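Local coordinates for glutamate racemase (Francisella tularensis subsp. tularensis, PDB 3OUT), which belongs to the Asp/Glu/hydantoin racemase family, a group of alpha/beta enzymes, and here holds D-glutamic acid in a pocket of its two-sheet fold, at residues G18-V23 / Y234-T239; N25-L30 / M251-E256; F38-R43 / Q55-Q60; P96-I101 / Y216-E221; P120-I123 / A127-L130. All blocks are in the same frame, centred on the assembly; numbering follows the deposited sequence. Where two conformers were deposited one is given.

Contact 1: residues G18-V23 / Y234-T239; sequences GGLTIV and YRFYVT
L20 sends one methyl, CD2, to the rim of the F236 ring, lying 3.6 Å from F236 CE2 and almost level with the ring plane. One turn further along the helix, V23 adds a looser touch, V23 CG1 to F236 CE2 at 4.2 Å, from an oblique direction. No hydrogen bond crosses between the segments; the touches between them are apolar. Branched aliphatic groups suit this helix face because they can pack round a flat ring that reaches up from the strand. F236 CG lies anti to the carbonyl carbon (chi1 -60°), and from there the ring extends to the helix. L253 of the helix 245-253 packs on both F236 and V23, and Y37 of the neighbouring strand touches both L20 and F236. The alternate strand residues R235 and Y237 turn to the opposite side, where R235 NH1 donates to Y237 OH over 2.9 Å; that hydroxyl also pairs with R51 of the second subunit. Helix 20-29 is the crossover of a right-handed beta-alpha-beta unit between the parallel strands 10-14 and 35-39, here packed down on the next strand of an alpha/beta sheet.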
# COMPACT_ATOMS: atom_id res chain seq x y z
N GLY B 18 -15.84 -7.26 -10.13
CA GLY B 18 -16.68 -7.24 -11.35
C GLY B 18 -16.00 -7.65 -12.63
O GLY B 18 -16.63 -8.08 -13.61
N GLY B 19 -14.69 -7.49 -12.69
CA GLY B 19 -13.90 -7.90 -13.86
C GLY B 19 -13.85 -9.39 -14.10
O GLY B 19 -13.31 -9.82 -15.12
N LEU B 20 -14.33 -10.19 -13.14
CA LEU B 20 -14.38 -11.64 -13.28
C LEU B 20 -15.28 -12.04 -14.47
O LEU B 20 -15.11 -13.12 -15.03
CB LEU B 20 -14.83 -12.32 -11.98
CG LEU B 20 -13.75 -12.25 -10.89
CD1 LEU B 20 -14.31 -12.50 -9.52
CD2 LEU B 20 -12.61 -13.28 -11.27
N THR B 21 -16.23 -11.19 -14.83
CA THR B 21 -17.03 -11.46 -16.01
C THR B 21 -16.19 -11.59 -17.28
O THR B 21 -16.54 -12.41 -18.15
CB THR B 21 -18.12 -10.42 -16.21
OG1 THR B 21 -19.09 -10.55 -15.15
CG2 THR B 21 -18.78 -10.63 -17.57
N ILE B 22 -15.10 -10.82 -17.39
CA ILE B 22 -14.20 -10.90 -18.57
C ILE B 22 -13.54 -12.28 -18.61
O ILE B 22 -13.30 -12.84 -19.69
CB ILE B 22 -13.10 -9.80 -18.56
CG1 ILE B 22 -13.74 -8.44 -18.82
CG2 ILE B 22 -11.96 -10.11 -19.56
CD1 ILE B 22 -13.91 -8.10 -20.27
N VAL B 23 -13.21 -12.83 -17.44
CA VAL B 23 -12.65 -14.17 -17.40
C VAL B 23 -13.65 -15.19 -17.98
O VAL B 23 -13.30 -16.03 -18.82
CB VAL B 23 -12.22 -14.54 -15.95
CG1 VAL B 23 -11.68 -15.97 -15.92
CG2 VAL B 23 -11.15 -13.56 -15.49
N TYR B 234 -5.98 -21.29 -14.91
CA TYR B 234 -6.67 -20.07 -14.49
C TYR B 234 -6.25 -19.69 -13.09
O TYR B 234 -6.59 -20.40 -12.11
CB TYR B 234 -8.16 -20.26 -14.53
CG TYR B 234 -8.67 -20.75 -15.88
CD1 TYR B 234 -8.57 -19.95 -17.00
CD2 TYR B 234 -9.18 -22.02 -16.03
CE1 TYR B 234 -9.01 -20.38 -18.25
CE2 TYR B 234 -9.62 -22.47 -17.26
CZ TYR B 234 -9.56 -21.64 -18.36
OH TYR B 234 -9.98 -22.11 -19.61
N ARG B 235 -5.54 -18.56 -12.95
CA ARG B 235 -4.97 -18.16 -11.63
C ARG B 235 -5.64 -16.87 -11.23
O ARG B 235 -5.76 -15.98 -12.04
CB ARG B 235 -3.46 -17.94 -11.70
CG ARG B 235 -2.64 -19.21 -11.81
CD ARG B 235 -1.15 -18.95 -11.79
NE ARG B 235 -0.62 -18.59 -13.12
CZ ARG B 235 0.53 -17.95 -13.38
NH1 ARG B 235 1.34 -17.52 -12.41
NH2 ARG B 235 0.90 -17.74 -14.66
N PHE B 236 -6.10 -16.80 -9.99
CA PHE B 236 -6.80 -15.63 -9.47
C PHE B 236 -5.90 -15.09 -8.39
O PHE B 236 -5.79 -15.69 -7.31
CB PHE B 236 -8.19 -15.97 -8.95
CG PHE B 236 -9.09 -16.56 -10.05
CD1 PHE B 236 -9.05 -17.91 -10.33
CD2 PHE B 236 -9.91 -15.74 -10.82
CE1 PHE B 236 -9.81 -18.43 -11.36
CE2 PHE B 236 -10.69 -16.28 -11.82
CZ PHE B 236 -10.65 -17.59 -12.08
N TYR B 237 -5.22 -14.00 -8.70
CA TYR B 237 -4.31 -13.35 -7.76
C TYR B 237 -4.98 -12.12 -7.18
O TYR B 237 -5.46 -11.26 -7.92
CB TYR B 237 -3.05 -12.93 -8.48
CG TYR B 237 -2.07 -14.04 -8.78
CD1 TYR B 237 -1.71 -14.99 -7.81
CD2 TYR B 237 -1.43 -14.08 -10.00
CE1 TYR B 237 -0.74 -15.98 -8.09
CE2 TYR B 237 -0.48 -15.02 -10.31
CZ TYR B 237 -0.13 -15.99 -9.36
OH TYR B 237 0.87 -16.92 -9.64
N VAL B 238 -5.08 -12.06 -5.85
CA VAL B 238 -5.79 -10.99 -5.20
C VAL B 238 -5.00 -10.47 -4.00
O VAL B 238 -4.26 -11.23 -3.35
CB VAL B 238 -7.23 -11.43 -4.79
CG1 VAL B 238 -8.05 -11.75 -6.04
CG2 VAL B 238 -7.20 -12.67 -3.86
N THR B 239 -5.19 -9.18 -3.68
CA THR B 239 -4.48 -8.58 -2.55
C THR B 239 -5.24 -8.68 -1.22
O THR B 239 -4.72 -8.30 -0.19
CB THR B 239 -4.15 -7.10 -2.82
OG1 THR B 239 -5.35 -6.42 -3.16
CG2 THR B 239 -3.15 -6.99 -3.99

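Contact 2: residues N25-L30 / M251-E256; sequences NLMSIL and MFLQTE
M27, present as selenomethionine, reaches L253 through a bend at the end of its chain. Its CG stands anti to the carbonyl carbon (chi1 -76°), the chain runs on straight to the selenium, and a turn of -57° at chi3 then swings CE toward the other helix. L253 takes the other choice, CG anti to the backbone N at chi1 -179°, which brings CD1 out to meet it. The two side chains cross at about a right angle, and M27 CE lies 3.5 Å from L253 CD1, closer than carbons usually pack. T255 CG2 sits at a looser 4.3 Å from M27 CE, though T255 was modelled in two conformers and this approach is less certain. A long, flexible, unbranched side chain suits a place where two helices of an alpha/beta fold, 20-29 and 245-253, approach near their C-terminal ends and the side chain of one must reach the other. L253 is buried and also packs on L20 of helix 20-29. After L253 the chain leaves helical geometry at Q254, which has a positive phi. On the other helix, S28 OG donates to N25 O over 2.8 Å, and the same carbonyl takes S28 N as well, a hydroxyl bond back to the carbonyl three residues earlier, as serines in helices often make. Beyond T255, E256 forms a salt bridge with R246 of the third subunit.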
# COMPACT_ATOMS: atom_id res chain seq x y z
N ASN B 25 -16.05 -14.54 -20.06
CA ASN B 25 -16.21 -14.29 -21.48
C ASN B 25 -15.06 -14.94 -22.25
O ASN B 25 -15.22 -15.53 -23.22
CB ASN B 25 -16.26 -12.79 -21.79
CG ASN B 25 -17.54 -12.11 -21.31
OD1 ASN B 25 -18.58 -12.69 -21.26
ND2 ASN B 25 -17.43 -10.89 -21.02
N LEU B 26 -13.86 -14.75 -21.73
CA LEU B 26 -12.68 -15.30 -22.38
C LEU B 26 -12.73 -16.81 -22.44
O LEU B 26 -12.35 -17.38 -23.39
CB LEU B 26 -11.35 -14.83 -21.74
CG LEU B 26 -11.00 -13.35 -21.86
CD1 LEU B 26 -9.79 -13.02 -21.01
CD2 LEU B 26 -10.77 -12.89 -23.29
N MSE B 27 -13.21 -17.42 -21.36
CA MSE B 27 -13.30 -18.87 -21.27
C MSE B 27 -14.30 -19.42 -22.28
O MSE B 27 -14.29 -20.61 -22.60
CB MSE B 27 -13.70 -19.30 -19.86
CG MSE B 27 -12.56 -19.22 -18.85
SE MSE B 27 -13.14 -19.63 -17.03
CE MSE B 27 -14.54 -18.29 -16.85
N SER B 28 -15.17 -18.55 -22.78
CA SER B 28 -16.17 -18.96 -23.76
C SER B 28 -15.74 -18.83 -25.21
O SER B 28 -16.32 -19.46 -26.03
CB SER B 28 -17.50 -18.22 -23.55
OG SER B 28 -17.46 -16.95 -24.12
N ILE B 29 -14.74 -17.98 -25.47
CA ILE B 29 -14.26 -17.77 -26.86
C ILE B 29 -12.82 -18.24 -27.09
O ILE B 29 -12.41 -18.43 -28.25
CB ILE B 29 -14.42 -16.30 -27.36
CG1 ILE B 29 -13.58 -15.32 -26.54
CG2 ILE B 29 -15.87 -15.86 -27.31
CD1 ILE B 29 -13.74 -13.87 -26.99
N LEU B 30 -12.07 -18.42 -25.99
CA LEU B 30 -10.66 -18.81 -26.03
C LEU B 30 -10.41 -19.88 -24.98
O LEU B 30 -9.66 -19.69 -24.02
CB LEU B 30 -9.77 -17.57 -25.81
CG LEU B 30 -9.61 -16.58 -26.95
CD1 LEU B 30 -9.09 -15.24 -26.47
CD2 LEU B 30 -8.63 -17.25 -27.97
N MSE B 251 -20.31 -15.07 -8.19
CA MSE B 251 -21.57 -14.53 -8.80
C MSE B 251 -21.28 -13.92 -10.18
O MSE B 251 -22.05 -14.13 -11.11
CB MSE B 251 -22.25 -13.51 -7.87
CG MSE B 251 -23.57 -12.97 -8.38
SE MSE B 251 -24.36 -11.57 -7.28
CE MSE B 251 -23.08 -10.07 -7.51
N PHE B 252 -20.13 -13.26 -10.33
CA PHE B 252 -19.72 -12.68 -11.61
C PHE B 252 -19.08 -13.71 -12.51
O PHE B 252 -19.30 -13.68 -13.71
CB PHE B 252 -18.74 -11.51 -11.40
CG PHE B 252 -19.41 -10.26 -10.92
CD1 PHE B 252 -19.51 -9.99 -9.59
CD2 PHE B 252 -19.98 -9.38 -11.82
CE1 PHE B 252 -20.13 -8.85 -9.12
CE2 PHE B 252 -20.61 -8.22 -11.35
CZ PHE B 252 -20.70 -7.97 -10.00
N LEU B 253 -18.26 -14.58 -11.93
CA LEU B 253 -17.47 -15.54 -12.75
C LEU B 253 -18.37 -16.65 -13.28
O LEU B 253 -18.17 -17.13 -14.38
CB LEU B 253 -16.34 -16.16 -11.92
CG LEU B 253 -15.43 -17.17 -12.65
CD1 LEU B 253 -14.75 -16.52 -13.86
CD2 LEU B 253 -14.39 -17.68 -11.67
N GLN B 254 -19.35 -17.07 -12.49
CA GLN B 254 -20.30 -18.13 -12.91
C GLN B 254 -19.68 -19.53 -12.93
O GLN B 254 -20.23 -20.47 -13.54
CB GLN B 254 -21.00 -17.78 -14.23
CG GLN B 254 -21.78 -16.46 -14.16
CD GLN B 254 -22.80 -16.26 -15.27
OE1 GLN B 254 -22.98 -17.12 -16.13
NE2 GLN B 254 -23.44 -15.10 -15.28
N THR B 255 -18.53 -19.66 -12.26
CA THR B 255 -17.85 -20.93 -12.08
C THR B 255 -16.87 -20.75 -10.90
O THR B 255 -16.65 -19.63 -10.45
CB THR B 255 -17.13 -21.37 -13.37
OG1 THR B 255 -16.89 -22.78 -13.33
CG2 THR B 255 -15.80 -20.64 -13.54
N GLU B 256 -16.30 -21.85 -10.40
CA GLU B 256 -15.39 -21.78 -9.23
C GLU B 256 -14.06 -21.12 -9.55
O GLU B 256 -13.40 -21.47 -10.56
CB GLU B 256 -15.10 -23.16 -8.60
CG GLU B 256 -14.06 -23.05 -7.45
CD GLU B 256 -13.79 -24.34 -6.70
OE1 GLU B 256 -13.09 -24.26 -5.66
OE2 GLU B 256 -14.25 -25.41 -7.15

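Contact 3: residues F38-R43 / Q55-Q60; sequences FGDIAR and QKFAAQ
R43 spreads its guanidinium flat over one face of the F57 ring, the planes only 14° apart and the group centres 3.7 Å from each other. R43 CZ sits 3.8 Å from the centroid of the F57 ring, a cation-pi contact, and R43 CD lies over the same face as a CH-pi partner. The stack occupies a face, while the in-plane N-H groups meet acceptors at the edges in four bonds. Q60 OE1 receives both R43 NH1 and R43 NH2, each at 2.8 Å, the first on a lone pair in the amide plane and the second tilted from it. Along the other edge R43 NE and D40 OD2, 2.8 Å apart, form a salt bridge, the N-H meeting the syn lone pair, while R43 NH2 reaches the same oxygen at 3.0 Å from above the carboxylate plane. The segments link strand 35-39 to helix 51-67 of the alpha/beta fold, at the C-terminal end of a parallel strand, where D40 centres an inverse gamma turn. Its OD2 also bonds Y46 OH, of the D-glutamic acid pocket, and its OD1 pairs with T239 OG1. Q60 NE2 donates to Y268 O, and R43 packs on R43 of the fourth subunit.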
# COMPACT_ATOMS: atom_id res chain seq x y z
N PHE B 38 -6.14 -10.48 -11.97
CA PHE B 38 -5.66 -9.69 -10.83
C PHE B 38 -6.76 -8.84 -10.28
O PHE B 38 -7.33 -8.01 -11.01
CB PHE B 38 -4.47 -8.80 -11.17
CG PHE B 38 -3.72 -8.31 -9.94
CD1 PHE B 38 -2.57 -8.96 -9.55
CD2 PHE B 38 -4.22 -7.29 -9.16
CE1 PHE B 38 -1.92 -8.59 -8.38
CE2 PHE B 38 -3.57 -6.90 -8.00
CZ PHE B 38 -2.41 -7.57 -7.62
N GLY B 39 -7.03 -8.97 -8.99
CA GLY B 39 -7.96 -8.06 -8.34
C GLY B 39 -7.32 -7.48 -7.09
O GLY B 39 -6.86 -8.23 -6.21
N ASP B 40 -7.31 -6.15 -7.00
CA ASP B 40 -6.79 -5.42 -5.84
C ASP B 40 -7.86 -5.32 -4.76
O ASP B 40 -8.26 -4.22 -4.34
CB ASP B 40 -6.30 -4.04 -6.27
CG ASP B 40 -5.54 -3.30 -5.22
OD1 ASP B 40 -5.12 -3.89 -4.19
OD2 ASP B 40 -5.36 -2.06 -5.43
N ILE B 41 -8.30 -6.47 -4.29
CA ILE B 41 -9.39 -6.59 -3.29
C ILE B 41 -9.11 -5.81 -1.98
O ILE B 41 -10.04 -5.34 -1.32
CB ILE B 41 -9.75 -8.08 -3.02
CG1 ILE B 41 -9.92 -8.89 -4.32
CG2 ILE B 41 -11.05 -8.18 -2.21
CD1 ILE B 41 -10.88 -8.27 -5.39
N ALA B 42 -7.84 -5.65 -1.61
CA ALA B 42 -7.48 -4.91 -0.40
C ALA B 42 -7.89 -3.44 -0.45
O ALA B 42 -8.14 -2.85 0.59
CB ALA B 42 -5.98 -5.02 -0.14
N ARG B 43 -7.96 -2.85 -1.64
CA ARG B 43 -8.13 -1.38 -1.75
C ARG B 43 -9.34 -0.94 -2.56
O ARG B 43 -9.56 0.27 -2.74
CB ARG B 43 -6.82 -0.76 -2.29
CG ARG B 43 -5.62 -1.19 -1.53
CD ARG B 43 -4.32 -0.49 -1.96
NE ARG B 43 -3.92 -0.82 -3.33
CZ ARG B 43 -2.72 -0.66 -3.83
NH1 ARG B 43 -1.73 -0.10 -3.12
NH2 ARG B 43 -2.52 -1.00 -5.12
N GLN B 55 -4.28 6.09 -10.40
CA GLN B 55 -3.07 5.91 -11.21
C GLN B 55 -1.94 5.20 -10.45
O GLN B 55 -1.27 4.36 -11.03
CB GLN B 55 -2.55 7.22 -11.81
CG GLN B 55 -3.49 7.79 -12.82
CD GLN B 55 -2.90 8.93 -13.65
OE1 GLN B 55 -1.87 9.51 -13.32
NE2 GLN B 55 -3.53 9.19 -14.79
N LYS B 56 -1.71 5.57 -9.19
CA LYS B 56 -0.72 4.94 -8.35
C LYS B 56 -0.99 3.44 -8.24
O LYS B 56 -0.09 2.63 -8.48
CB LYS B 56 -0.71 5.59 -6.95
CG LYS B 56 0.33 4.95 -6.05
CD LYS B 56 0.27 5.49 -4.63
CE LYS B 56 1.38 4.88 -3.73
NZ LYS B 56 2.75 5.50 -4.00
N PHE B 57 -2.24 3.08 -7.93
CA PHE B 57 -2.61 1.68 -7.75
C PHE B 57 -2.45 0.91 -9.05
O PHE B 57 -1.87 -0.22 -9.08
CB PHE B 57 -4.08 1.59 -7.31
CG PHE B 57 -4.36 2.03 -5.91
CD1 PHE B 57 -3.38 2.35 -5.01
CD2 PHE B 57 -5.71 2.11 -5.53
CE1 PHE B 57 -3.72 2.73 -3.73
CE2 PHE B 57 -6.05 2.49 -4.27
CZ PHE B 57 -5.05 2.78 -3.38
N ALA B 58 -2.90 1.50 -10.16
CA ALA B 58 -2.84 0.80 -11.47
C ALA B 58 -1.40 0.57 -11.92
O ALA B 58 -1.13 -0.48 -12.52
CB ALA B 58 -3.57 1.61 -12.56
N ALA B 59 -0.49 1.49 -11.61
CA ALA B 59 0.92 1.27 -11.98
C ALA B 59 1.47 0.02 -11.27
O ALA B 59 2.19 -0.75 -11.85
CB ALA B 59 1.78 2.51 -11.73
N GLN B 60 1.07 -0.21 -10.02
CA GLN B 60 1.54 -1.36 -9.29
C GLN B 60 1.04 -2.67 -9.91
O GLN B 60 1.83 -3.59 -10.13
CB GLN B 60 1.09 -1.28 -7.82
CG GLN B 60 1.65 -0.07 -7.04
CD GLN B 60 1.23 -0.16 -5.62
OE1 GLN B 60 0.08 0.04 -5.30
NE2 GLN B 60 2.17 -0.53 -4.72

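Contact 4: residues P96-I101 / Y216-E221; sequences PVIDVI and YSLLFE
P96 and L218 carry most of this contact, and it is apolar throughout. L218 CD1 lies 3.6 Å from P96 CB, while its other methyl, CD2, comes to 4.0 Å from P96 CG, so the forked end of the leucine covers the rim of the pyrrolidine ring from CB to CG. The two side chains cross at a slant. I98 adds a looser touch, I98 CD1 to L218 CD1 at 4.3 Å, and the same leucine methyl thus serves two residues, P96 just before the strand and I98 in it, whose side chains both point to the helix. L218 can do this because its CG is anti to the backbone N (chi1 -172°), which extends the fork away from the helix toward the strand. Proline, a rigid ring, and isoleucine, a beta-branched strand residue, suit the place as apolar surfaces for the leucine; intervening V97 turns the other way.

No hydrogen bond joins the segments, and the polar groups are served by the sheet and by their own helices. Backbone bonds tie P96 and I98 to I73, and I98 also to I75. D99, at the N-cap of helix 100-106, uses its carboxylate to cap a backbone N just beyond I101 and also bonds T102 OG1. In the other helix S217 OG turns back to K213 O.

The contact thus joins the last turn of helix 208-221 to strand 97-99, an outer strand of the six-stranded parallel sheet. Strand 72-75 lies next to it in the sheet, P96 and V97 packing on A72 and I75, while L219 and Y216 of the helix pack on L30 at the end of helix 20-29.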
# COMPACT_ATOMS: atom_id res chain seq x y z
N PRO B 96 0.28 -5.65 -25.82
CA PRO B 96 -0.93 -4.92 -26.13
C PRO B 96 -1.91 -4.87 -24.97
O PRO B 96 -2.04 -5.84 -24.24
CB PRO B 96 -1.54 -5.71 -27.28
CG PRO B 96 -1.03 -7.05 -27.17
CD PRO B 96 0.37 -6.90 -26.58
N VAL B 97 -2.61 -3.75 -24.87
CA VAL B 97 -3.61 -3.49 -23.85
C VAL B 97 -4.93 -3.16 -24.52
O VAL B 97 -5.03 -2.19 -25.31
CB VAL B 97 -3.18 -2.31 -22.94
CG1 VAL B 97 -4.24 -2.03 -21.90
CG2 VAL B 97 -1.82 -2.59 -22.31
N ILE B 98 -5.95 -3.95 -24.21
CA ILE B 98 -7.31 -3.75 -24.65
C ILE B 98 -8.07 -3.21 -23.45
O ILE B 98 -7.80 -3.64 -22.34
CB ILE B 98 -7.95 -5.10 -25.07
CG1 ILE B 98 -7.24 -5.75 -26.28
CG2 ILE B 98 -9.44 -4.97 -25.29
CD1 ILE B 98 -7.31 -4.92 -27.50
N ASP B 99 -9.01 -2.31 -23.63
CA ASP B 99 -9.76 -1.74 -22.47
C ASP B 99 -11.25 -1.69 -22.73
O ASP B 99 -11.69 -1.58 -23.89
CB ASP B 99 -9.25 -0.37 -22.07
CG ASP B 99 -9.65 0.70 -23.03
OD1 ASP B 99 -8.99 0.82 -24.09
OD2 ASP B 99 -10.66 1.37 -22.76
N VAL B 100 -12.04 -1.77 -21.67
CA VAL B 100 -13.50 -1.86 -21.80
C VAL B 100 -14.16 -0.57 -22.29
O VAL B 100 -15.23 -0.65 -22.88
CB VAL B 100 -14.22 -2.32 -20.51
CG1 VAL B 100 -14.02 -3.80 -20.29
CG2 VAL B 100 -13.77 -1.50 -19.20
N ILE B 101 -13.56 0.60 -22.08
CA ILE B 101 -14.15 1.83 -22.58
C ILE B 101 -14.04 1.86 -24.11
O ILE B 101 -15.01 2.21 -24.78
CB ILE B 101 -13.56 3.08 -21.92
CG1 ILE B 101 -13.92 3.09 -20.42
CG2 ILE B 101 -14.06 4.37 -22.60
CD1 ILE B 101 -13.47 4.32 -19.68
N TYR B 216 -9.56 -11.43 -28.61
CA TYR B 216 -9.56 -12.57 -29.54
C TYR B 216 -9.02 -12.15 -30.93
O TYR B 216 -8.13 -12.80 -31.48
CB TYR B 216 -10.95 -13.20 -29.70
CG TYR B 216 -10.91 -14.23 -30.80
CD1 TYR B 216 -10.51 -15.53 -30.54
CD2 TYR B 216 -11.22 -13.89 -32.10
CE1 TYR B 216 -10.40 -16.47 -31.57
CE2 TYR B 216 -11.13 -14.81 -33.14
CZ TYR B 216 -10.71 -16.10 -32.86
OH TYR B 216 -10.61 -17.02 -33.89
N SER B 217 -9.56 -11.06 -31.49
CA SER B 217 -9.17 -10.69 -32.86
C SER B 217 -7.69 -10.38 -32.93
O SER B 217 -7.02 -10.79 -33.87
CB SER B 217 -9.96 -9.49 -33.35
OG SER B 217 -11.30 -9.87 -33.48
N LEU B 218 -7.18 -9.69 -31.91
CA LEU B 218 -5.78 -9.37 -31.86
C LEU B 218 -4.93 -10.63 -31.80
O LEU B 218 -3.96 -10.75 -32.53
CB LEU B 218 -5.45 -8.46 -30.68
CG LEU B 218 -4.03 -7.88 -30.60
CD1 LEU B 218 -4.02 -6.57 -29.77
CD2 LEU B 218 -3.04 -8.88 -30.05
N LEU B 219 -5.26 -11.56 -30.91
CA LEU B 219 -4.45 -12.79 -30.81
C LEU B 219 -4.49 -13.62 -32.09
O LEU B 219 -3.49 -14.16 -32.54
CB LEU B 219 -4.91 -13.65 -29.64
CG LEU B 219 -4.72 -13.02 -28.27
CD1 LEU B 219 -5.30 -13.93 -27.22
CD2 LEU B 219 -3.25 -12.75 -27.93
N PHE B 220 -5.68 -13.73 -32.67
CA PHE B 220 -5.86 -14.50 -33.89
C PHE B 220 -5.06 -13.89 -35.04
O PHE B 220 -4.31 -14.59 -35.74
CB PHE B 220 -7.33 -14.55 -34.25
CG PHE B 220 -7.60 -15.15 -35.59
CD1 PHE B 220 -7.65 -16.52 -35.75
CD2 PHE B 220 -7.79 -14.34 -36.69
CE1 PHE B 220 -7.88 -17.08 -37.01
CE2 PHE B 220 -8.04 -14.90 -37.96
CZ PHE B 220 -8.09 -16.26 -38.11
N GLU B 221 -5.23 -12.59 -35.24
CA GLU B 221 -4.63 -11.96 -36.42
C GLU B 221 -3.11 -11.97 -36.29
O GLU B 221 -2.39 -12.09 -37.30
CB GLU B 221 -5.18 -10.55 -36.63
CG GLU B 221 -6.66 -10.49 -37.07
CD GLU B 221 -6.94 -11.09 -38.48
OE1 GLU B 221 -6.00 -11.26 -39.27
OE2 GLU B 221 -8.12 -11.39 -38.77

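Contact 5: residues P120-I123 / A127-L130; sequences PATI and AYAL
T122 presents its methyl to the edge of the Y128 ring, with T122 CG2 4.0 Å from Y128 CD2 and close to the ring plane. This is the packed part of the contact, ordinary van der Waals distance and no more. It depends on a threonine placing its two branches differently: CG2, anti to the backbone N, faces the tyrosine, while OG1 turns beside that N and bonds T119 OG1 and T79 OG1, both residues of the D-glutamic acid pocket. Y128 has an unusual first torsion of -99°, away from a staggered value, and its hydroxyl is fixed by N78 OD1, again a pocket residue. A127 has only a methyl, consistent with the close approach of the chain, T122 CA and A127 CA lying 6.7 Å apart.

The backbones meet more loosely. T122 O and A127 N are 4.0 Å apart; a water instead joins T122 O to the next backbone N, that of Y128. It donates to T122 O at 2.8 Å and accepts from Y128 N at 2.9 Å, lying in the plane of the Y128 ring at its edge. S125 gives a second bridge, its OG bonded both to T122 O and to A127 N, so the break between helices 120-125 and 127-135 is bridged by a side chain and a water.

The side chain of T122 stands about 4 Å from the bound D-glutamic acid. Helix 120-125 follows strand 113-118 of the four-stranded sheet, on which I123 and Y128 both rest, through V116; A127 and Y128 also pack on I101 of helix 100-106.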
# COMPACT_ATOMS: atom_id res chain seq x y z
N PRO B 120 -18.54 7.26 -9.85
CA PRO B 120 -18.19 8.69 -9.78
C PRO B 120 -16.84 9.01 -10.41
O PRO B 120 -16.74 9.99 -11.17
CB PRO B 120 -18.24 8.97 -8.25
CG PRO B 120 -19.24 8.03 -7.77
CD PRO B 120 -18.98 6.76 -8.53
N ALA B 121 -15.80 8.21 -10.14
CA ALA B 121 -14.48 8.44 -10.76
C ALA B 121 -14.55 8.40 -12.28
O ALA B 121 -14.01 9.27 -12.95
CB ALA B 121 -13.42 7.48 -10.24
N THR B 122 -15.26 7.42 -12.83
CA THR B 122 -15.34 7.30 -14.27
C THR B 122 -16.04 8.50 -14.86
O THR B 122 -15.60 9.03 -15.88
CB THR B 122 -16.02 5.97 -14.67
OG1 THR B 122 -15.21 4.88 -14.21
CG2 THR B 122 -16.31 5.85 -16.20
N ILE B 123 -17.19 8.87 -14.31
CA ILE B 123 -17.99 9.94 -14.92
C ILE B 123 -17.23 11.27 -14.74
O ILE B 123 -17.09 12.04 -15.70
CB ILE B 123 -19.39 10.04 -14.30
CG1 ILE B 123 -20.22 8.79 -14.58
CG2 ILE B 123 -20.10 11.33 -14.83
CD1 ILE B 123 -20.46 8.49 -16.06
N ALA B 127 -14.08 10.37 -19.29
CA ALA B 127 -13.48 9.54 -20.29
C ALA B 127 -14.48 9.05 -21.37
O ALA B 127 -14.13 9.00 -22.54
CB ALA B 127 -12.78 8.32 -19.62
N TYR B 128 -15.69 8.66 -20.98
CA TYR B 128 -16.60 8.09 -21.99
C TYR B 128 -17.01 9.16 -22.97
O TYR B 128 -16.98 8.94 -24.18
CB TYR B 128 -17.82 7.43 -21.36
CG TYR B 128 -17.73 5.92 -21.24
CD1 TYR B 128 -17.90 5.13 -22.34
CD2 TYR B 128 -17.53 5.28 -20.00
CE1 TYR B 128 -17.83 3.74 -22.24
CE2 TYR B 128 -17.50 3.95 -19.89
CZ TYR B 128 -17.64 3.16 -21.04
OH TYR B 128 -17.58 1.79 -20.93
N ALA B 129 -17.40 10.33 -22.47
CA ALA B 129 -17.78 11.42 -23.41
C ALA B 129 -16.62 11.80 -24.31
O ALA B 129 -16.77 11.96 -25.51
CB ALA B 129 -18.28 12.60 -22.65
N LEU B 130 -15.43 11.93 -23.74
CA LEU B 130 -14.24 12.27 -24.53
C LEU B 130 -13.95 11.26 -25.63
O LEU B 130 -13.71 11.64 -26.78
CB LEU B 130 -13.03 12.43 -23.62
CG LEU B 130 -11.74 12.90 -24.30
CD1 LEU B 130 -11.85 14.40 -24.63
CD2 LEU B 130 -10.51 12.53 -23.44
O HOH W 1 -16.97 8.87 -18.37

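Contacts 1 and 5 are buried, contacts 2 and 3 partly so, and contact 4 is a surface contact. Contacts 1 and 2 share helix 20-29 and meet through L253, which packs on V23 and F236. Contact 3 adjoins contact 1 across neighbouring strands of the six-stranded sheet, joined by G39 to Y237 and D40 to T239, yet it is the one ruled by charge and hydrogen bonds. Contact 4 reaches the edge of that sheet, touches contact 2 through Y216 and L30, and meets contact 5 through I101 and Y128. Contact 5, on the four-stranded sheet across the chain's centre from contacts 1 and 2, includes a bridging water.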